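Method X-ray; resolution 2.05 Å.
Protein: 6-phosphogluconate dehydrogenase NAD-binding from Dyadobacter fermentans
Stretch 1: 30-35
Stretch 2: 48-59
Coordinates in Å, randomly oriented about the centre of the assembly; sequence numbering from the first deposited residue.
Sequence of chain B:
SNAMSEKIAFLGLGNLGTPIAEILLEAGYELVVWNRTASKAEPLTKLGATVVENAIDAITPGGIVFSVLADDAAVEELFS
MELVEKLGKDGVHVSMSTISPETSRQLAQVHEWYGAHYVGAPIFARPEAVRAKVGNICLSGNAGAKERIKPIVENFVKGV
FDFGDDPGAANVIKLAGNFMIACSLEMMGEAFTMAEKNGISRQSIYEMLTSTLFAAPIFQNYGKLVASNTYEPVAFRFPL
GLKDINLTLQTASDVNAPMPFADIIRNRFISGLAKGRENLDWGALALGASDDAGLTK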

ATOM      1  N   GLU B  30     -36.957  13.768   4.254  1.00 51.15           N
ATOM      2  CA  GLU B  30     -37.680  13.419   5.478  1.00 51.13           C
ATOM      3  C   GLU B  30     -37.238  12.004   5.898  1.00 52.70           C
ATOM      4  O   GLU B  30     -37.258  11.104   5.048  1.00 52.09           O
ATOM      5  CB  GLU B  30     -39.196  13.517   5.212  1.00 54.33           C
ATOM      6  CG  GLU B  30     -40.123  12.888   6.250  1.00 72.25           C
ATOM      7  CD  GLU B  30     -41.603  13.033   5.923  1.00 98.89           C
ATOM      8  OE1 GLU B  30     -41.974  12.935   4.728  1.00 81.05           O
ATOM      9  OE2 GLU B  30     -42.398  13.230   6.870  1.00 97.91           O
ATOM     10  N   LEU B  31     -36.776  11.815   7.169  1.00 47.19           N
ATOM     11  CA  LEU B  31     -36.334  10.505   7.654  1.00 46.12           C
ATOM     12  C   LEU B  31     -37.141   9.981   8.816  1.00 51.06           C
ATOM     13  O   LEU B  31     -37.345  10.710   9.783  1.00 52.19           O
ATOM     14  CB  LEU B  31     -34.857  10.489   8.145  1.00 45.97           C
ATOM     15  CG  LEU B  31     -33.706  10.831   7.205  1.00 50.06           C
ATOM     16  CD1 LEU B  31     -32.413  10.442   7.828  1.00 50.27           C
ATOM     17  CD2 LEU B  31     -33.822  10.145   5.916  1.00 55.22           C
ATOM     18  N   VAL B  32     -37.431   8.655   8.795  1.00 46.62           N
ATOM     19  CA  VAL B  32     -38.043   7.926   9.904  1.00 45.78           C
ATOM     20  C   VAL B  32     -36.954   6.928  10.302  1.00 49.08           C
ATOM     21  O   VAL B  32     -36.542   6.069   9.504  1.00 46.72           O
ATOM     22  CB  VAL B  32     -39.445   7.329   9.644  1.00 49.87           C
ATOM     23  CG1 VAL B  32     -39.490   6.428   8.415  1.00 49.85           C
ATOM     24  CG2 VAL B  32     -39.979   6.626  10.889  1.00 49.78           C
ATOM     25  N   VAL B  33     -36.390   7.150  11.492  1.00 45.16           N
ATOM     26  CA  VAL B  33     -35.202   6.451  11.946  1.00 43.27           C
ATOM     27  C   VAL B  33     -35.490   5.469  13.052  1.00 47.50           C
ATOM     28  O   VAL B  33     -36.532   5.503  13.700  1.00 47.44           O
ATOM     29  CB  VAL B  33     -34.083   7.424  12.344  1.00 46.28           C
ATOM     30  CG1 VAL B  33     -33.811   8.429  11.225  1.00 45.14           C
ATOM     31  CG2 VAL B  33     -34.371   8.143  13.672  1.00 47.63           C
ATOM     32  N   TRP B  34     -34.559   4.550  13.211  1.00 45.48           N
ATOM     33  CA  TRP B  34     -34.623   3.479  14.200  1.00 45.79           C
ATOM     34  C   TRP B  34     -33.235   3.012  14.537  1.00 49.97           C
ATOM     35  O   TRP B  34     -32.330   3.014  13.693  1.00 45.74           O
ATOM     36  CB  TRP B  34     -35.453   2.306  13.683  1.00 44.78           C
ATOM     37  CG  TRP B  34     -35.507   1.111  14.594  1.00 47.28           C
ATOM     38  CD1 TRP B  34     -36.475   0.823  15.512  1.00 51.51           C
ATOM     39  CD2 TRP B  34     -34.593   0.001  14.613  1.00 47.28           C
ATOM     40  NE1 TRP B  34     -36.211  -0.383  16.121  1.00 51.66           N
ATOM     41  CE2 TRP B  34     -35.071  -0.919  15.576  1.00 52.23           C
ATOM     42  CE3 TRP B  34     -33.414  -0.302  13.914  1.00 47.44           C
ATOM     43  CZ2 TRP B  34     -34.395  -2.095  15.882  1.00 52.12           C
ATOM     44  CZ3 TRP B  34     -32.760  -1.488  14.196  1.00 49.79           C
ATOM     45  CH2 TRP B  34     -33.236  -2.359  15.187  1.00 52.23           C
ATOM     46  N   ASN B  35     -33.078   2.572  15.765  1.00 51.55           N
ATOM     47  CA  ASN B  35     -31.812   2.028  16.222  1.00 53.35           C
ATOM     48  C   ASN B  35     -32.073   1.085  17.371  1.00 63.10           C
ATOM     49  O   ASN B  35     -32.956   1.375  18.182  1.00 64.81           O
ATOM     50  CB  ASN B  35     -30.902   3.187  16.639  1.00 50.73           C
ATOM     51  CG  ASN B  35     -29.461   2.789  16.769  1.00 61.58           C
ATOM     52  OD1 ASN B  35     -28.850   2.298  15.820  1.00 53.49           O
ATOM     53  ND2 ASN B  35     -28.854   3.051  17.911  1.00 59.37           N
ATOM     54  N   GLY B  48     -35.174  17.334  12.317  1.00 60.97           N
ATOM     55  CA  GLY B  48     -36.399  17.115  11.558  1.00 61.54           C
ATOM     56  C   GLY B  48     -36.879  15.674  11.461  1.00 66.89           C
ATOM     57  O   GLY B  48     -38.048  15.450  11.130  1.00 68.28           O
ATOM     58  N   ALA B  49     -36.014  14.682  11.757  1.00 62.43           N
ATOM     59  CA  ALA B  49     -36.394  13.258  11.650  1.00 61.24           C
ATOM     60  C   ALA B  49     -37.442  12.828  12.668  1.00 63.78           C
ATOM     61  O   ALA B  49     -37.570  13.435  13.718  1.00 62.75           O
ATOM     62  CB  ALA B  49     -35.164  12.364  11.830  1.00 60.82           C
ATOM     63  N   THR B  50     -38.130  11.719  12.373  1.00 60.37           N
ATOM     64  CA  THR B  50     -39.110  11.082  13.266  1.00 60.52           C
ATOM     65  C   THR B  50     -38.493   9.726  13.715  1.00 61.67           C
ATOM     66  O   THR B  50     -37.703   9.140  12.981  1.00 59.98           O
ATOM     67  CB  THR B  50     -40.468  10.956  12.562  1.00 69.71           C
ATOM     68  OG1 THR B  50     -40.261  10.540  11.207  1.00 69.34           O
ATOM     69  CG2 THR B  50     -41.235  12.269  12.561  1.00 74.24           C
ATOM     70  N   VAL B  51     -38.812   9.271  14.932  1.00 73.37           N
ATOM     71  CA  VAL B  51     -38.279   8.036  15.505  1.00 69.82           C
ATOM     72  C   VAL B  51     -39.405   7.047  15.723  1.00 70.81           C
ATOM     73  O   VAL B  51     -40.518   7.462  16.044  1.00 73.42           O
ATOM     74  CB  VAL B  51     -37.552   8.363  16.843  1.00 76.03           C
ATOM     75  CG1 VAL B  51     -37.235   7.108  17.651  1.00 75.18           C
ATOM     76  CG2 VAL B  51     -36.276   9.134  16.583  1.00 76.01           C
ATOM     77  N   VAL B  52     -39.119   5.737  15.577  1.00 61.88           N
ATOM     78  CA  VAL B  52     -40.094   4.680  15.854  1.00 60.10           C
ATOM     79  C   VAL B  52     -39.460   3.665  16.805  1.00 61.60           C
ATOM     80  O   VAL B  52     -38.246   3.548  16.872  1.00 58.14           O
ATOM     81  CB  VAL B  52     -40.689   3.992  14.596  1.00 60.94           C
ATOM     82  CG1 VAL B  52     -41.551   4.964  13.795  1.00 61.74           C
ATOM     83  CG2 VAL B  52     -39.617   3.366  13.721  1.00 57.13           C
ATOM     84  N   GLU B  53     -40.303   2.949  17.545  1.00 61.70           N
ATOM     85  CA  GLU B  53     -39.886   1.958  18.538  1.00 62.83           C
ATOM     86  C   GLU B  53     -39.473   0.632  17.889  1.00 62.26           C
ATOM     87  O   GLU B  53     -38.562  -0.020  18.404  1.00 60.89           O
ATOM     88  CB  GLU B  53     -41.038   1.723  19.541  1.00 67.93           C
ATOM     89  CG  GLU B  53     -40.613   0.999  20.807  1.00 79.94           C
ATOM     90  CD  GLU B  53     -41.689   1.012  21.870  1.00 92.22           C
ATOM     91  OE1 GLU B  53     -42.864   0.747  21.524  1.00 84.76           O
ATOM     92  OE2 GLU B  53     -41.364   1.293  23.047  1.00 82.78           O
ATOM     93  N   ASN B  54     -40.158   0.221  16.786  1.00 56.62           N
ATOM     94  CA  ASN B  54     -39.861  -1.032  16.060  1.00 54.00           C
ATOM     95  C   ASN B  54     -39.498  -0.749  14.593  1.00 53.19           C
ATOM     96  O   ASN B  54     -40.154   0.052  13.945  1.00 54.21           O
ATOM     97  CB  ASN B  54     -41.054  -1.977  16.133  1.00 58.29           C
ATOM     98  CG  ASN B  54     -41.399  -2.369  17.545  1.00 74.14           C
ATOM     99  OD1 ASN B  54     -40.587  -2.963  18.255  1.00 70.10           O
ATOM    100  ND2 ASN B  54     -42.595  -2.046  17.993  1.00 67.01           N
ATOM    101  N   ALA B  55     -38.451  -1.384  14.082  1.00 46.04           N
ATOM    102  CA  ALA B  55     -37.979  -1.156  12.715  1.00 43.66           C
ATOM    103  C   ALA B  55     -39.076  -1.288  11.622  1.00 46.20           C
ATOM    104  O   ALA B  55     -39.068  -0.514  10.661  1.00 45.30           O
ATOM    105  CB  ALA B  55     -36.830  -2.098  12.391  1.00 42.03           C
ATOM    106  N   ILE B  56     -40.018  -2.221  11.770  1.00 42.69           N
ATOM    107  CA  ILE B  56     -41.054  -2.414  10.740  1.00 42.36           C
ATOM    108  C   ILE B  56     -42.004  -1.177  10.605  1.00 46.00           C
ATOM    109  O   ILE B  56     -42.545  -0.932   9.524  1.00 43.92           O
ATOM    110  CB  ILE B  56     -41.851  -3.714  11.003  1.00 46.21           C
ATOM    111  CG1 ILE B  56     -42.591  -4.164   9.719  1.00 46.73           C
ATOM    112  CG2 ILE B  56     -42.824  -3.534  12.169  1.00 48.82           C
ATOM    113  CD1 ILE B  56     -42.942  -5.608   9.689  1.00 54.45           C
ATOM    114  N   ASP B  57     -42.199  -0.414  11.703  1.00 44.30           N
ATOM    115  CA  ASP B  57     -43.033   0.791  11.722  1.00 43.57           C
ATOM    116  C   ASP B  57     -42.410   1.925  10.895  1.00 45.14           C
ATOM    117  O   ASP B  57     -43.107   2.870  10.547  1.00 46.53           O
ATOM    118  CB  ASP B  57     -43.244   1.265  13.167  1.00 46.96           C
ATOM    119  CG  ASP B  57     -43.936   0.276  14.104  1.00 58.51           C
ATOM    120  OD1 ASP B  57     -44.750  -0.557  13.609  1.00 57.44           O
ATOM    121  OD2 ASP B  57     -43.726   0.383  15.344  1.00 63.49           O
ATOM    122  N   ALA B  58     -41.104   1.837  10.591  1.00 39.52           N
ATOM    123  CA  ALA B  58     -40.348   2.818   9.808  1.00 37.78           C
ATOM    124  C   ALA B  58     -40.519   2.596   8.283  1.00 42.33           C
ATOM    125  O   ALA B  58     -40.316   3.528   7.503  1.00 41.28           O
ATOM    126  CB  ALA B  58     -38.867   2.704  10.164  1.00 36.15           C
ATOM    127  N   ILE B  59     -40.882   1.368   7.875  1.00 39.46           N
ATOM    128  CA  ILE B  59     -40.963   0.965   6.464  1.00 38.27           C
ATOM    129  C   ILE B  59     -42.244   1.410   5.796  1.00 44.29           C
ATOM    130  O   ILE B  59     -43.311   1.245   6.353  1.00 47.42           O
ATOM    131  CB  ILE B  59     -40.814  -0.584   6.308  1.00 38.94           C
ATOM    132  CG1 ILE B  59     -39.512  -1.079   6.958  1.00 37.31           C
ATOM    133  CG2 ILE B  59     -40.841  -0.985   4.832  1.00 38.73           C
ATOM    134  CD1 ILE B  59     -38.268  -0.564   6.335  1.00 35.65           C
TER
HETATM  135  O   HOH W   1     -37.988  14.238   8.635  1.00 50.78           O
HETATM  136  O   HOH W   2     -35.102   3.610  17.654  1.00 57.78           O
HETATM  137  O   HOH W   3     -35.749   1.396  19.316  1.00 59.13           O

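Strand 31-34 lies parallel to the short strand at Thr50 and Val51, with Val32 opposite Thr50 and Val33 opposite Val51. The backbones are laced by a ladder typical of parallel pairing: Thr50 N donates to Leu31 O (2.9 Å), Val33 N to Thr50 O (2.8 Å), both nearly straight, and Val52 N to Val33 O (3.2 Å), more bent. Thr50 OG1 also donates to Leu31 O (3.2 Å), so this carbonyl takes two protons from one residue. At the start of the ladder, where the strands have not yet paired directly, water 1 bridges them, accepting from Leu31 N (3.1 Å) and donating to Gly48 O (2.8 Å).

Alternation along the strands sends side chains to two faces. On the face of Val32 and Thr50, the branched end of Val32 fills a hollow lined by Val52 and Ala58: Val32 CG2 lies 3.7 Å from Val52 CG1 and 4.1 Å from Ala58 CB. Val32 CG1 lies 3.2 Å from Ala58 O, so backbone as well as methyl walls the hollow. On the face of Val33 and Val51, Val33 CG2 meets Val51 CG2 at 3.6 Å, while Val33 CG1 reaches Ala49 CB at 4.2 Å; Ala49 CB also touches Leu31 CB (4.1 Å).

The broadest bump is Trp34, whose ring end swings closer to the second stretch and settles against the turn after Val52. Ala55 CB sits over the five-membered ring of Trp34, 3.9 Å from its centroid and 14° off the normal, a CH-pi contact in which a methyl-sized knob rests on a flat aromatic surface. At the ring edge, Trp34 NE1 donates to Glu53 O (3.3 Å, 135°), a bent bond that ties the indole to the turn's backbone. Past the last rung, water 2 accepts from Asn35 N (3.0 Å) and lies 3.2 Å from Val52 O, within hydrogen-bonding reach.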